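Local coordinates for protein rhamnonate dehydratase (Gibberella zeae PH-1, PDB 3FXG) that probably dehydrates L-rhamnonate to 2-keto-3-deoxy-L-rhamnonate, as a magnesium-binding member of the enolase superfamily, at residues Phe17-Val22 with Arg394-Pro399; Asn62-Phe67 with Gly86-Trp91; Leu164-Thr169 with Gly373-Ala378; Pro321-Ala326 with Thr341-Tyr346. One frame throughout, in Å; residues are numbered along the deposited sequence.

Contact 1: Phe17-Val22 with Arg394-Pro399; sequences FIIGGV and RAKLIP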
loop_
_atom_site.group_PDB
_atom_site.type_symbol
_atom_site.label_atom_id
_atom_site.label_comp_id
_atom_site.label_asym_id
_atom_site.label_seq_id
_atom_site.Cartn_x
_atom_site.Cartn_y
_atom_site.Cartn_z
ATOM N N PHE A 17 43.799 -19.569 -17.251
ATOM C CA PHE A 17 45.091 -18.921 -17.096
ATOM C C PHE A 17 44.948 -17.614 -16.345
ATOM O O PHE A 17 43.923 -16.939 -16.440
ATOM C CB PHE A 17 45.688 -18.601 -18.470
ATOM C CG PHE A 17 45.865 -19.794 -19.353
ATOM C CD1 PHE A 17 47.050 -20.521 -19.332
ATOM C CD2 PHE A 17 44.840 -20.200 -20.204
ATOM C CE1 PHE A 17 47.215 -21.637 -20.148
ATOM C CE2 PHE A 17 44.994 -21.315 -21.024
ATOM C CZ PHE A 17 46.184 -22.035 -20.995
ATOM N N ILE A 18 45.984 -17.260 -15.599
ATOM C CA ILE A 18 46.005 -15.996 -14.883
ATOM C C ILE A 18 46.810 -15.081 -15.798
ATOM O O ILE A 18 47.829 -15.497 -16.348
ATOM C CB ILE A 18 46.726 -16.125 -13.536
ATOM C CG1 ILE A 18 45.932 -17.061 -12.621
ATOM C CG2 ILE A 18 46.900 -14.750 -12.904
ATOM C CD1 ILE A 18 46.686 -17.503 -11.397
ATOM N N ILE A 19 46.348 -13.853 -15.990
ATOM C CA ILE A 19 47.065 -12.926 -16.851
ATOM C C ILE A 19 48.116 -12.191 -16.029
ATOM O O ILE A 19 47.787 -11.415 -15.137
ATOM C CB ILE A 19 46.093 -11.926 -17.507
ATOM C CG1 ILE A 19 44.993 -12.700 -18.243
ATOM C CG2 ILE A 19 46.840 -11.034 -18.490
ATOM C CD1 ILE A 19 43.911 -11.830 -18.837
ATOM N N GLY A 20 49.385 -12.460 -16.323
ATOM C CA GLY A 20 50.467 -11.822 -15.595
ATOM C C GLY A 20 50.559 -10.331 -15.850
ATOM O O GLY A 20 50.024 -9.830 -16.838
ATOM N N GLY A 21 51.235 -9.619 -14.954
ATOM C CA GLY A 21 51.388 -8.182 -15.105
ATOM C C GLY A 21 50.095 -7.420 -14.893
ATOM O O GLY A 21 49.170 -7.917 -14.248
ATOM N N VAL A 22 50.031 -6.207 -15.435
ATOM C CA VAL A 22 48.846 -5.366 -15.310
ATOM C C VAL A 22 48.441 -4.810 -16.673
ATOM O O VAL A 22 49.146 -5.001 -17.666
ATOM C CB VAL A 22 49.100 -4.170 -14.353
ATOM C CG1 VAL A 22 49.598 -4.671 -13.004
ATOM C CG2 VAL A 22 50.107 -3.210 -14.969
ATOM N N ARG A 394 50.408 -14.817 -24.933
ATOM C CA ARG A 394 50.344 -16.190 -24.442
ATOM C C ARG A 394 51.479 -16.514 -23.481
ATOM O O ARG A 394 51.309 -17.301 -22.550
ATOM C CB ARG A 394 50.345 -17.186 -25.603
ATOM C CG ARG A 394 49.005 -17.287 -26.307
ATOM C CD ARG A 394 48.931 -18.508 -27.205
ATOM N NE ARG A 394 47.614 -18.645 -27.826
ATOM C CZ ARG A 394 46.492 -18.914 -27.163
ATOM N NH1 ARG A 394 46.511 -19.083 -25.847
ATOM N NH2 ARG A 394 45.343 -19.008 -27.819
ATOM N N ALA A 395 52.638 -15.905 -23.705
ATOM C CA ALA A 395 53.787 -16.126 -22.840
ATOM C C ALA A 395 53.484 -15.529 -21.471
ATOM O O ALA A 395 54.038 -15.948 -20.454
ATOM C CB ALA A 395 55.024 -15.467 -23.437
ATOM N N LYS A 396 52.591 -14.544 -21.466
ATOM C CA LYS A 396 52.178 -13.852 -20.251
ATOM C C LYS A 396 51.084 -14.648 -19.540
ATOM O O LYS A 396 50.752 -14.373 -18.387
ATOM C CB LYS A 396 51.647 -12.460 -20.614
ATOM C CG LYS A 396 51.286 -11.574 -19.432
ATOM C CD LYS A 396 50.323 -10.459 -19.845
ATOM C CE LYS A 396 50.875 -9.593 -20.973
ATOM N NZ LYS A 396 52.091 -8.831 -20.567
ATOM N N LEU A 397 50.521 -15.632 -20.239
ATOM C CA LEU A 397 49.463 -16.455 -19.673
ATOM C C LEU A 397 50.023 -17.504 -18.728
ATOM O O LEU A 397 50.751 -18.410 -19.135
ATOM C CB LEU A 397 48.655 -17.130 -20.783
ATOM C CG LEU A 397 47.834 -16.186 -21.665
ATOM C CD1 LEU A 397 47.166 -16.978 -22.774
ATOM C CD2 LEU A 397 46.793 -15.461 -20.823
ATOM N N ILE A 398 49.667 -17.369 -17.457
ATOM C CA ILE A 398 50.128 -18.277 -16.421
ATOM C C ILE A 398 49.135 -19.407 -16.177
ATOM O O ILE A 398 48.028 -19.170 -15.694
ATOM C CB ILE A 398 50.333 -17.515 -15.097
ATOM C CG1 ILE A 398 51.250 -16.313 -15.330
ATOM C CG2 ILE A 398 50.917 -18.438 -14.047
ATOM C CD1 ILE A 398 51.351 -15.381 -14.144
ATOM N N PRO A 399 49.514 -20.651 -16.515
ATOM C CA PRO A 399 48.610 -21.785 -16.299
ATOM C C PRO A 399 48.225 -21.808 -14.817
ATOM O O PRO A 399 49.063 -21.548 -13.954
ATOM C CB PRO A 399 49.467 -22.986 -16.693
ATOM C CG PRO A 399 50.357 -22.419 -17.756
ATOM C CD PRO A 399 50.763 -21.093 -17.158
HETATM O O HOH W 1 49.990 -7.620 -18.357
#

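Contact 2: Asn62-Phe67 with Gly86-Trp91; sequences NVLGSF and GPPACW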
loop_
_atom_site.group_PDB
_atom_site.type_symbol
_atom_site.label_atom_id
_atom_site.label_comp_id
_atom_site.label_asym_id
_atom_site.label_seq_id
_atom_site.Cartn_x
_atom_site.Cartn_y
_atom_site.Cartn_z
ATOM N N ASN A 62 42.358 -3.601 -7.139
ATOM C CA ASN A 62 43.093 -4.400 -8.118
ATOM C C ASN A 62 43.590 -5.729 -7.549
ATOM O O ASN A 62 44.433 -6.394 -8.153
ATOM C CB ASN A 62 44.293 -3.592 -8.615
ATOM C CG ASN A 62 45.296 -3.309 -7.508
ATOM O OD1 ASN A 62 44.926 -3.182 -6.336
ATOM N ND2 ASN A 62 46.569 -3.201 -7.872
ATOM N N VAL A 63 43.059 -6.125 -6.398
ATOM C CA VAL A 63 43.504 -7.351 -5.742
ATOM C C VAL A 63 43.286 -8.670 -6.484
ATOM O O VAL A 63 44.094 -9.590 -6.356
ATOM C CB VAL A 63 42.870 -7.475 -4.329
ATOM C CG1 VAL A 63 41.381 -7.789 -4.442
ATOM C CG2 VAL A 63 43.592 -8.544 -3.528
ATOM N N LEU A 64 42.214 -8.776 -7.261
ATOM C CA LEU A 64 41.922 -10.025 -7.965
ATOM C C LEU A 64 42.736 -10.311 -9.223
ATOM O O LEU A 64 43.230 -11.422 -9.403
ATOM C CB LEU A 64 40.430 -10.093 -8.310
ATOM C CG LEU A 64 39.492 -10.132 -7.100
ATOM C CD1 LEU A 64 38.049 -10.134 -7.563
ATOM C CD2 LEU A 64 39.791 -11.368 -6.270
ATOM N N GLY A 65 42.873 -9.321 -10.093
ATOM C CA GLY A 65 43.613 -9.540 -11.323
ATOM C C GLY A 65 42.696 -10.132 -12.378
ATOM O O GLY A 65 41.506 -10.345 -12.129
ATOM N N SER A 66 43.245 -10.409 -13.556
ATOM C CA SER A 66 42.459 -10.963 -14.653
ATOM C C SER A 66 42.776 -12.434 -14.896
ATOM O O SER A 66 43.839 -12.918 -14.511
ATOM C CB SER A 66 42.742 -10.182 -15.937
ATOM O OG SER A 66 42.577 -8.790 -15.743
ATOM N N PHE A 67 41.844 -13.143 -15.526
ATOM C CA PHE A 67 42.045 -14.547 -15.861
ATOM C C PHE A 67 41.403 -14.833 -17.213
ATOM O O PHE A 67 40.591 -14.045 -17.705
ATOM C CB PHE A 67 41.491 -15.477 -14.758
ATOM C CG PHE A 67 39.989 -15.641 -14.755
ATOM C CD1 PHE A 67 39.413 -16.862 -15.108
ATOM C CD2 PHE A 67 39.157 -14.607 -14.337
ATOM C CE1 PHE A 67 38.026 -17.054 -15.038
ATOM C CE2 PHE A 67 37.769 -14.786 -14.263
ATOM C CZ PHE A 67 37.206 -16.012 -14.614
ATOM N N GLY A 86 41.157 -13.494 -11.337
ATOM C CA GLY A 86 42.481 -14.054 -11.133
ATOM C C GLY A 86 42.576 -15.466 -10.592
ATOM O O GLY A 86 41.786 -16.332 -10.962
ATOM N N PRO A 87 43.546 -15.725 -9.702
ATOM C CA PRO A 87 43.771 -17.040 -9.092
ATOM C C PRO A 87 42.546 -17.705 -8.457
ATOM O O PRO A 87 42.226 -18.849 -8.774
ATOM C CB PRO A 87 44.880 -16.761 -8.078
ATOM C CG PRO A 87 45.656 -15.669 -8.732
ATOM C CD PRO A 87 44.559 -14.760 -9.242
ATOM N N PRO A 88 41.845 -17.004 -7.551
ATOM C CA PRO A 88 40.673 -17.645 -6.943
ATOM C C PRO A 88 39.609 -18.048 -7.965
ATOM O O PRO A 88 38.909 -19.046 -7.784
ATOM C CB PRO A 88 40.185 -16.600 -5.938
ATOM C CG PRO A 88 40.632 -15.299 -6.543
ATOM C CD PRO A 88 42.016 -15.629 -7.050
ATOM N N ALA A 89 39.500 -17.277 -9.042
ATOM C CA ALA A 89 38.534 -17.572 -10.091
ATOM C C ALA A 89 38.932 -18.871 -10.785
ATOM O O ALA A 89 38.097 -19.752 -11.001
ATOM C CB ALA A 89 38.485 -16.430 -11.103
ATOM N N CYS A 90 40.215 -18.990 -11.124
ATOM C CA CYS A 90 40.715 -20.187 -11.795
ATOM C C CYS A 90 40.558 -21.424 -10.926
ATOM O O CYS A 90 40.278 -22.511 -11.429
ATOM C CB CYS A 90 42.191 -20.021 -12.170
ATOM S SG CYS A 90 42.493 -18.772 -13.437
ATOM N N TRP A 91 40.745 -21.257 -9.621
ATOM C CA TRP A 91 40.617 -22.374 -8.691
ATOM C C TRP A 91 39.195 -22.924 -8.758
ATOM O O TRP A 91 38.990 -24.136 -8.824
ATOM C CB TRP A 91 40.919 -21.911 -7.266
ATOM C CG TRP A 91 41.122 -23.030 -6.292
ATOM C CD1 TRP A 91 42.310 -23.612 -5.944
ATOM C CD2 TRP A 91 40.109 -23.699 -5.530
ATOM N NE1 TRP A 91 42.099 -24.598 -5.010
ATOM C CE2 TRP A 91 40.758 -24.673 -4.738
ATOM C CE3 TRP A 91 38.713 -23.568 -5.440
ATOM C CZ2 TRP A 91 40.060 -25.517 -3.862
ATOM C CZ3 TRP A 91 38.017 -24.408 -4.569
ATOM C CH2 TRP A 91 38.695 -25.370 -3.790
#

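Contact 3: Leu164-Thr169 with Gly373-Ala378; sequences LDFYCT and GYLTTA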
loop_
_atom_site.group_PDB
_atom_site.type_symbol
_atom_site.label_atom_id
_atom_site.label_comp_id
_atom_site.label_asym_id
_atom_site.label_seq_id
_atom_site.Cartn_x
_atom_site.Cartn_y
_atom_site.Cartn_z
ATOM N N LEU A 164 26.332 1.454 -33.158
ATOM C CA LEU A 164 26.290 1.513 -31.701
ATOM C C LEU A 164 26.957 2.807 -31.254
ATOM O O LEU A 164 28.153 2.996 -31.475
ATOM C CB LEU A 164 27.045 0.325 -31.098
ATOM C CG LEU A 164 26.328 -0.555 -30.068
ATOM C CD1 LEU A 164 27.350 -1.496 -29.438
ATOM C CD2 LEU A 164 25.669 0.298 -28.994
ATOM N N ASP A 165 26.185 3.694 -30.631
ATOM C CA ASP A 165 26.715 4.968 -30.151
ATOM C C ASP A 165 27.214 4.853 -28.710
ATOM O O ASP A 165 26.566 4.233 -27.862
ATOM C CB ASP A 165 25.645 6.056 -30.256
ATOM C CG ASP A 165 25.265 6.352 -31.694
ATOM O OD1 ASP A 165 26.172 6.666 -32.494
ATOM O OD2 ASP A 165 24.065 6.271 -32.027
ATOM N N PHE A 166 28.370 5.457 -28.446
ATOM C CA PHE A 166 28.994 5.410 -27.127
ATOM C C PHE A 166 29.080 6.753 -26.420
ATOM O O PHE A 166 29.109 7.810 -27.051
ATOM C CB PHE A 166 30.444 4.920 -27.226
ATOM C CG PHE A 166 30.601 3.486 -27.641
ATOM C CD1 PHE A 166 31.271 2.591 -26.810
ATOM C CD2 PHE A 166 30.150 3.043 -28.881
ATOM C CE1 PHE A 166 31.494 1.275 -27.213
ATOM C CE2 PHE A 166 30.367 1.728 -29.290
ATOM C CZ PHE A 166 31.041 0.842 -28.455
ATOM N N TYR A 167 29.145 6.688 -25.095
ATOM C CA TYR A 167 29.360 7.872 -24.282
ATOM C C TYR A 167 30.699 7.498 -23.646
ATOM O O TYR A 167 31.023 6.317 -23.534
ATOM C CB TYR A 167 28.241 8.081 -23.249
ATOM C CG TYR A 167 28.154 7.081 -22.121
ATOM C CD1 TYR A 167 28.963 7.203 -20.990
ATOM C CD2 TYR A 167 27.214 6.051 -22.151
ATOM C CE1 TYR A 167 28.831 6.330 -19.915
ATOM C CE2 TYR A 167 27.075 5.172 -21.082
ATOM C CZ TYR A 167 27.884 5.319 -19.967
ATOM O OH TYR A 167 27.735 4.465 -18.898
ATOM N N CYS A 168 31.495 8.482 -23.257
ATOM C CA CYS A 168 32.806 8.182 -22.707
ATOM C C CYS A 168 32.934 8.458 -21.217
ATOM O O CYS A 168 32.619 9.556 -20.755
ATOM C CB CYS A 168 33.865 8.980 -23.474
ATOM S SG CYS A 168 35.567 8.635 -23.003
ATOM N N THR A 169 33.396 7.455 -20.476
ATOM C CA THR A 169 33.589 7.589 -19.033
ATOM C C THR A 169 35.052 7.923 -18.768
ATOM O O THR A 169 35.949 7.164 -19.136
ATOM C CB THR A 169 33.234 6.287 -18.287
ATOM O OG1 THR A 169 31.876 5.930 -18.574
ATOM C CG2 THR A 169 33.397 6.468 -16.783
ATOM N N GLY A 373 33.737 7.378 -31.415
ATOM C CA GLY A 373 32.555 7.445 -30.572
ATOM C C GLY A 373 31.441 6.490 -30.960
ATOM O O GLY A 373 30.323 6.597 -30.448
ATOM N N TYR A 374 31.735 5.555 -31.857
ATOM C CA TYR A 374 30.737 4.587 -32.289
ATOM C C TYR A 374 31.383 3.383 -32.966
ATOM O O TYR A 374 32.550 3.427 -33.359
ATOM C CB TYR A 374 29.747 5.243 -33.262
ATOM C CG TYR A 374 30.320 5.516 -34.641
ATOM C CD1 TYR A 374 30.313 4.532 -35.631
ATOM C CD2 TYR A 374 30.916 6.741 -34.935
ATOM C CE1 TYR A 374 30.890 4.760 -36.883
ATOM C CE2 TYR A 374 31.498 6.980 -36.181
ATOM C CZ TYR A 374 31.482 5.987 -37.147
ATOM O OH TYR A 374 32.076 6.217 -38.365
ATOM N N LEU A 375 30.612 2.309 -33.074
ATOM C CA LEU A 375 31.043 1.093 -33.751
ATOM C C LEU A 375 29.885 0.687 -34.660
ATOM O O LEU A 375 28.778 1.211 -34.533
ATOM C CB LEU A 375 31.343 -0.039 -32.758
ATOM C CG LEU A 375 32.595 0.072 -31.881
ATOM C CD1 LEU A 375 32.782 -1.238 -31.127
ATOM C CD2 LEU A 375 33.822 0.362 -32.742
ATOM N N THR A 376 30.138 -0.240 -35.576
ATOM C CA THR A 376 29.105 -0.689 -36.499
ATOM C C THR A 376 28.995 -2.206 -36.472
ATOM O O THR A 376 29.867 -2.889 -35.930
ATOM C CB THR A 376 29.435 -0.278 -37.942
ATOM O OG1 THR A 376 30.638 -0.938 -38.348
ATOM C CG2 THR A 376 29.619 1.232 -38.043
ATOM N N THR A 377 27.923 -2.732 -37.058
ATOM C CA THR A 377 27.731 -4.174 -37.106
ATOM C C THR A 377 28.905 -4.800 -37.851
ATOM O O THR A 377 29.356 -5.897 -37.515
ATOM C CB THR A 377 26.421 -4.550 -37.830
ATOM O OG1 THR A 377 26.301 -3.783 -39.034
ATOM C CG2 THR A 377 25.220 -4.279 -36.937
ATOM N N ALA A 378 29.399 -4.095 -38.865
ATOM C CA ALA A 378 30.530 -4.579 -39.644
ATOM C C ALA A 378 31.736 -4.814 -38.737
ATOM O O ALA A 378 32.455 -5.796 -38.903
ATOM C CB ALA A 378 30.883 -3.577 -40.738
#

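Contact 4: Pro321-Ala326 with Thr341-Tyr346; sequences PVVPHA and TPFQEY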
loop_
_atom_site.group_PDB
_atom_site.type_symbol
_atom_site.label_atom_id
_atom_site.label_comp_id
_atom_site.label_asym_id
_atom_site.label_seq_id
_atom_site.Cartn_x
_atom_site.Cartn_y
_atom_site.Cartn_z
ATOM N N PRO A 321 15.680 0.734 -20.135
ATOM C CA PRO A 321 16.882 0.446 -20.917
ATOM C C PRO A 321 17.984 -0.238 -20.119
ATOM O O PRO A 321 18.129 -0.020 -18.913
ATOM C CB PRO A 321 17.305 1.823 -21.425
ATOM C CG PRO A 321 16.830 2.742 -20.346
ATOM C CD PRO A 321 15.461 2.187 -20.016
ATOM N N VAL A 322 18.747 -1.078 -20.812
ATOM C CA VAL A 322 19.866 -1.790 -20.219
ATOM C C VAL A 322 21.114 -1.295 -20.942
ATOM O O VAL A 322 21.231 -1.451 -22.156
ATOM C CB VAL A 322 19.748 -3.322 -20.429
ATOM C CG1 VAL A 322 20.957 -4.017 -19.827
ATOM C CG2 VAL A 322 18.469 -3.849 -19.787
ATOM N N VAL A 323 22.025 -0.675 -20.199
ATOM C CA VAL A 323 23.276 -0.168 -20.757
ATOM C C VAL A 323 24.368 -0.757 -19.872
ATOM O O VAL A 323 24.732 -0.180 -18.852
ATOM C CB VAL A 323 23.339 1.374 -20.697
ATOM C CG1 VAL A 323 24.658 1.871 -21.287
ATOM C CG2 VAL A 323 22.161 1.974 -21.458
ATOM N N PRO A 324 24.892 -1.934 -20.247
ATOM C CA PRO A 324 25.938 -2.596 -19.468
ATOM C C PRO A 324 27.182 -1.766 -19.186
ATOM O O PRO A 324 27.491 -0.809 -19.896
ATOM C CB PRO A 324 26.231 -3.863 -20.278
ATOM C CG PRO A 324 25.829 -3.494 -21.666
ATOM C CD PRO A 324 24.576 -2.703 -21.461
ATOM N N HIS A 325 27.880 -2.142 -18.123
ATOM C CA HIS A 325 29.095 -1.462 -17.696
ATOM C C HIS A 325 30.297 -1.918 -18.514
ATOM O O HIS A 325 30.701 -3.078 -18.431
ATOM C CB HIS A 325 29.322 -1.736 -16.203
ATOM C CG HIS A 325 30.686 -1.364 -15.713
ATOM N ND1 HIS A 325 31.788 -2.172 -15.895
ATOM C CD2 HIS A 325 31.127 -0.269 -15.050
ATOM C CE1 HIS A 325 32.849 -1.591 -15.364
ATOM N NE2 HIS A 325 32.476 -0.435 -14.845
ATOM N N ALA A 326 30.857 -0.999 -19.304
ATOM C CA ALA A 326 32.021 -1.280 -20.148
ATOM C C ALA A 326 31.867 -2.625 -20.853
ATOM O O ALA A 326 31.009 -2.774 -21.721
ATOM C CB ALA A 326 33.290 -1.267 -19.300
ATOM N N THR A 341 18.378 -1.670 -25.589
ATOM C CA THR A 341 19.795 -1.433 -25.304
ATOM C C THR A 341 20.228 -0.321 -26.261
ATOM O O THR A 341 20.892 -0.574 -27.264
ATOM C CB THR A 341 20.609 -2.720 -25.548
ATOM O OG1 THR A 341 20.255 -3.281 -26.820
ATOM C CG2 THR A 341 20.310 -3.745 -24.460
ATOM N N PRO A 342 19.857 0.932 -25.940
ATOM C CA PRO A 342 20.109 2.176 -26.680
ATOM C C PRO A 342 21.529 2.625 -27.009
ATOM O O PRO A 342 21.766 3.199 -28.071
ATOM C CB PRO A 342 19.362 3.217 -25.852
ATOM C CG PRO A 342 19.569 2.727 -24.468
ATOM C CD PRO A 342 19.292 1.239 -24.610
ATOM N N PHE A 343 22.467 2.396 -26.103
ATOM C CA PHE A 343 23.833 2.816 -26.356
ATOM C C PHE A 343 24.818 2.054 -25.502
ATOM O O PHE A 343 24.441 1.156 -24.750
ATOM C CB PHE A 343 23.971 4.324 -26.140
ATOM C CG PHE A 343 23.287 4.825 -24.899
ATOM C CD1 PHE A 343 23.877 4.668 -23.650
ATOM C CD2 PHE A 343 22.044 5.441 -24.980
ATOM C CE1 PHE A 343 23.234 5.117 -22.494
ATOM C CE2 PHE A 343 21.392 5.893 -23.830
ATOM C CZ PHE A 343 21.993 5.728 -22.585
ATOM N N GLN A 344 26.084 2.427 -25.613
ATOM C CA GLN A 344 27.139 1.736 -24.900
ATOM C C GLN A 344 28.123 2.649 -24.188
ATOM O O GLN A 344 28.348 3.787 -24.593
ATOM C CB GLN A 344 27.900 0.857 -25.897
ATOM C CG GLN A 344 29.163 0.253 -25.345
ATOM C CD GLN A 344 28.949 -1.122 -24.778
ATOM O OE1 GLN A 344 29.693 -1.564 -23.908
ATOM N NE2 GLN A 344 27.942 -1.820 -25.283
ATOM N N GLU A 345 28.715 2.126 -23.122
ATOM C CA GLU A 345 29.706 2.870 -22.370
ATOM C C GLU A 345 31.104 2.428 -22.781
ATOM O O GLU A 345 31.331 1.261 -23.102
ATOM C CB GLU A 345 29.557 2.621 -20.868
ATOM C CG GLU A 345 30.791 3.044 -20.073
ATOM C CD GLU A 345 30.703 2.723 -18.592
ATOM O OE1 GLU A 345 30.248 1.612 -18.247
ATOM O OE2 GLU A 345 31.107 3.577 -17.770
ATOM N N TYR A 346 32.031 3.374 -22.795
ATOM C CA TYR A 346 33.417 3.052 -23.074
ATOM C C TYR A 346 34.204 3.726 -21.969
ATOM O O TYR A 346 34.165 4.949 -21.825
ATOM C CB TYR A 346 33.898 3.575 -24.422
ATOM C CG TYR A 346 35.150 2.843 -24.845
ATOM C CD1 TYR A 346 35.068 1.561 -25.390
ATOM C CD2 TYR A 346 36.415 3.386 -24.624
ATOM C CE1 TYR A 346 36.209 0.833 -25.703
ATOM C CE2 TYR A 346 37.572 2.663 -24.930
ATOM C CZ TYR A 346 37.456 1.385 -25.471
ATOM O OH TYR A 346 38.573 0.648 -25.788
HETATM O O HOH W 2 27.163 -0.223 -22.371
#

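Contact 1: Phe17-Val22 with Arg394-Pro399
The carbonyl oxygen of Ile398 is gripped twice from strand 17-19. Ile18 N donates to Ile398 O over 2.8 Å in a nearly straight bond (168°), and Phe17 CA adds a weaker CA-H...O contact to the same Ile398 O at 3.3 Å. The return bond from Ile398 N to Ile18 O is also 2.8 Å long, which makes Ile18 and Ile398 a hydrogen-bonded antiparallel pair. Past the strand end, Gly20 N donates to Lys396 O at 3.1 Å; lacking a side chain, Gly20 lets that carbonyl and Ile398 CD1 come close to its backbone.

Phe17, Ile19, Leu397 and Pro399 share one face. Phe17 CG lies anti to its own carbonyl carbon (chi1 -58°), and the ring beyond it meets Leu397 CB through CD1 at 4.0 Å, while its CE1 touches Pro399 CG. Proline suits that position because Phe17 and Pro399 are a non-hydrogen-bonded pair, in which no N-H is needed toward Phe17. Lys396 lays its aliphatic part against Ile19, with CD 3.8 Å from Ile19 CG2. Its amine reaches back weakly to a water lying within hydrogen-bonding distance of Gly20 O and Val22 O.

Strand 397-399 thus ends the four-stranded antiparallel sheet within this chain, next to 11-19, which pairs on its other side with 66-73. Ile18 packs on Pro87 and Cys90 of helix 86-101, and Ile398 meets Pro407 of the second subunit.

Contact 2: Asn62-Phe67 with Gly86-Trp91
In the N-terminal domain shared by mandelate racemase relatives, the opening turn of helix 86-101 packs against the entry to strand 66-73, where Ala89 meets Phe67. Ala89 CB stands over the centre of the Phe67 ring, 3.6 Å from the centroid and only 11° off the ring normal, a clear CH-pi contact. A methyl group fits here because it is small enough to settle squarely on the face. A chi1 of 77° turns Phe67 CG to the helix side, 4.0 Å from Ala89 CB. Cys90 SG is 3.7 Å from Phe67 CB, approaching the ring itself obliquely as a sulfur-aromatic neighbour.

Around the helix start the backbone comes very close. Gly86 CA points a hydrogen at Leu64 O, with carbon and oxygen 3.2 Å apart, and Pro87 CD lies 3.6 Å from the same Leu64 O. Gly86 suits this place doubly, having a positive phi and no CB to collide with that carbonyl. Gly65, also at positive phi, makes the bend that leads into the strand. Farther out, Leu64 CD2 touches Pro88 CG at 4.0 Å. Pro87 and Pro88 sit in the first helical turn, where amide hydrogens have no preceding turn to bond to. Val135 and Val132 of helix 128-148 pack on Phe67 and Ala89, respectively, and Trp91 of the second subunit touches both prolines.

The chemistry is therefore chiefly dispersion and weak C-H donation, with the Leu64 carbonyl probably favoured further by the partial positive charge of the helix N-terminus.

Contact 3: Leu164-Thr169 with Gly373-Ala378
Backbone hydrogen bonds tie Leu164 to Leu375 in both directions. Leu164 N donates to Leu375 O at 2.8 Å in an almost straight line (176°), and Leu375 N answers to Leu164 O at 3.0 Å. A third bond runs from Phe166 N to Gly373 O, also 3.0 Å. Gly373 has a positive phi (85°), a conformation glycine adopts easily, as the chain turns into the short strand. Leu164 O additionally takes a CA-H...O contact from Tyr374 CA at 3.1 Å.

Apolar packing comes from Phe166 and Leu375. Phe166 CG lies anti to its carbonyl carbon, and the far end of the ring, CE2 and CZ, meets Leu375 CG, each at 3.8 Å. The branched leucine offers both CG and CD1 to the CZ atom.

On the face that Asp165 and Tyr374 share, the two side chains only brush, with Asp165 OD1 3.9 Å from Tyr374 CB. The polar partner of each is Arg163, outside the two segments, which meets the aspartate in a salt bridge and the tyrosine ring in a cation-pi contact.

Strand 374-376 joins antiparallel to strand 163-169, which otherwise has parallel neighbours, 184-187 and 344-347, in the barrel sheet. Helix 329-335 packs on the face carrying Phe166 and Leu375, through Tyr332, which touches both.

Contact 4: Pro321-Ala326 with Thr341-Tyr346
Val323 and Phe343 form the tight apolar part of this contact. Val323 CG2 comes nearest, 3.5 Å from Phe343 CE1, while CG1 lies near CD1 and CE1; both methyls are on the same side of the ring plane and approach it obliquely. Val323 CG2 also touches Pro342 CG at 4.0 Å.

The other close point is polar and buried. Ala326 N donates to Glu345 OE1 at 2.9 Å, meeting the oxygen on its anti side and 34° out of the carboxylate plane. Glu345 CG is anti to its backbone N (chi1 164°), and the extended chain beyond carries the carboxylate across, where OE1 also lies 3.3 Å from His325 CA. OE2 is held by a salt bridge from Lys185 NZ and a hydrogen bond with Thr169 OG1, which fixes the rotation of the carboxylate.

Between these two points a water takes the Glu345 N-H and donates to Pro324 O at 2.6 Å. The outer end is looser, where Pro321 CB rests on Pro342 CD at 3.8 Å and Pro342 is exposed to solvent. The two rings meet through carbon alone, CH2 against CH2, which suits a partly solvent-facing edge.

The two segments run 32° apart, with helix 329-335 between them in sequence, as expected for the seventh and eighth strand positions of an enolase-type barrel. His325, its side chain about 4 Å from the magnesium that Asp222, Glu248 and Glu275 bind, is hydrogen-bonded through ND1 to Asp298, consistent with the His-Asp dyad of the mandelate racemase type at the ends of the seventh and sixth barrel strands.

How the contacts relate
The four contacts fall into two groups. Contacts 1 and 2, with centres 11 Å apart, share the antiparallel sheet of the N-terminal domain through neighbouring strands 11-19 and 66-73, and touch directly. Contacts 3 and 4, centres 10 Å apart, share the barrel sheet: strands 163-169 and 344-347 are neighbours, and Thr169 OG1 meets Glu345 OE2. Between the groups the centres stand 25 to 29 Å apart. Along the chain, contact 1 encloses everything: contact 2 closes first, then contact 3 opens with contact 4 nested inside it. The chain thus returns after the barrel to complete the N-terminal sheet, joining the two domains typical of the enolase superfamily.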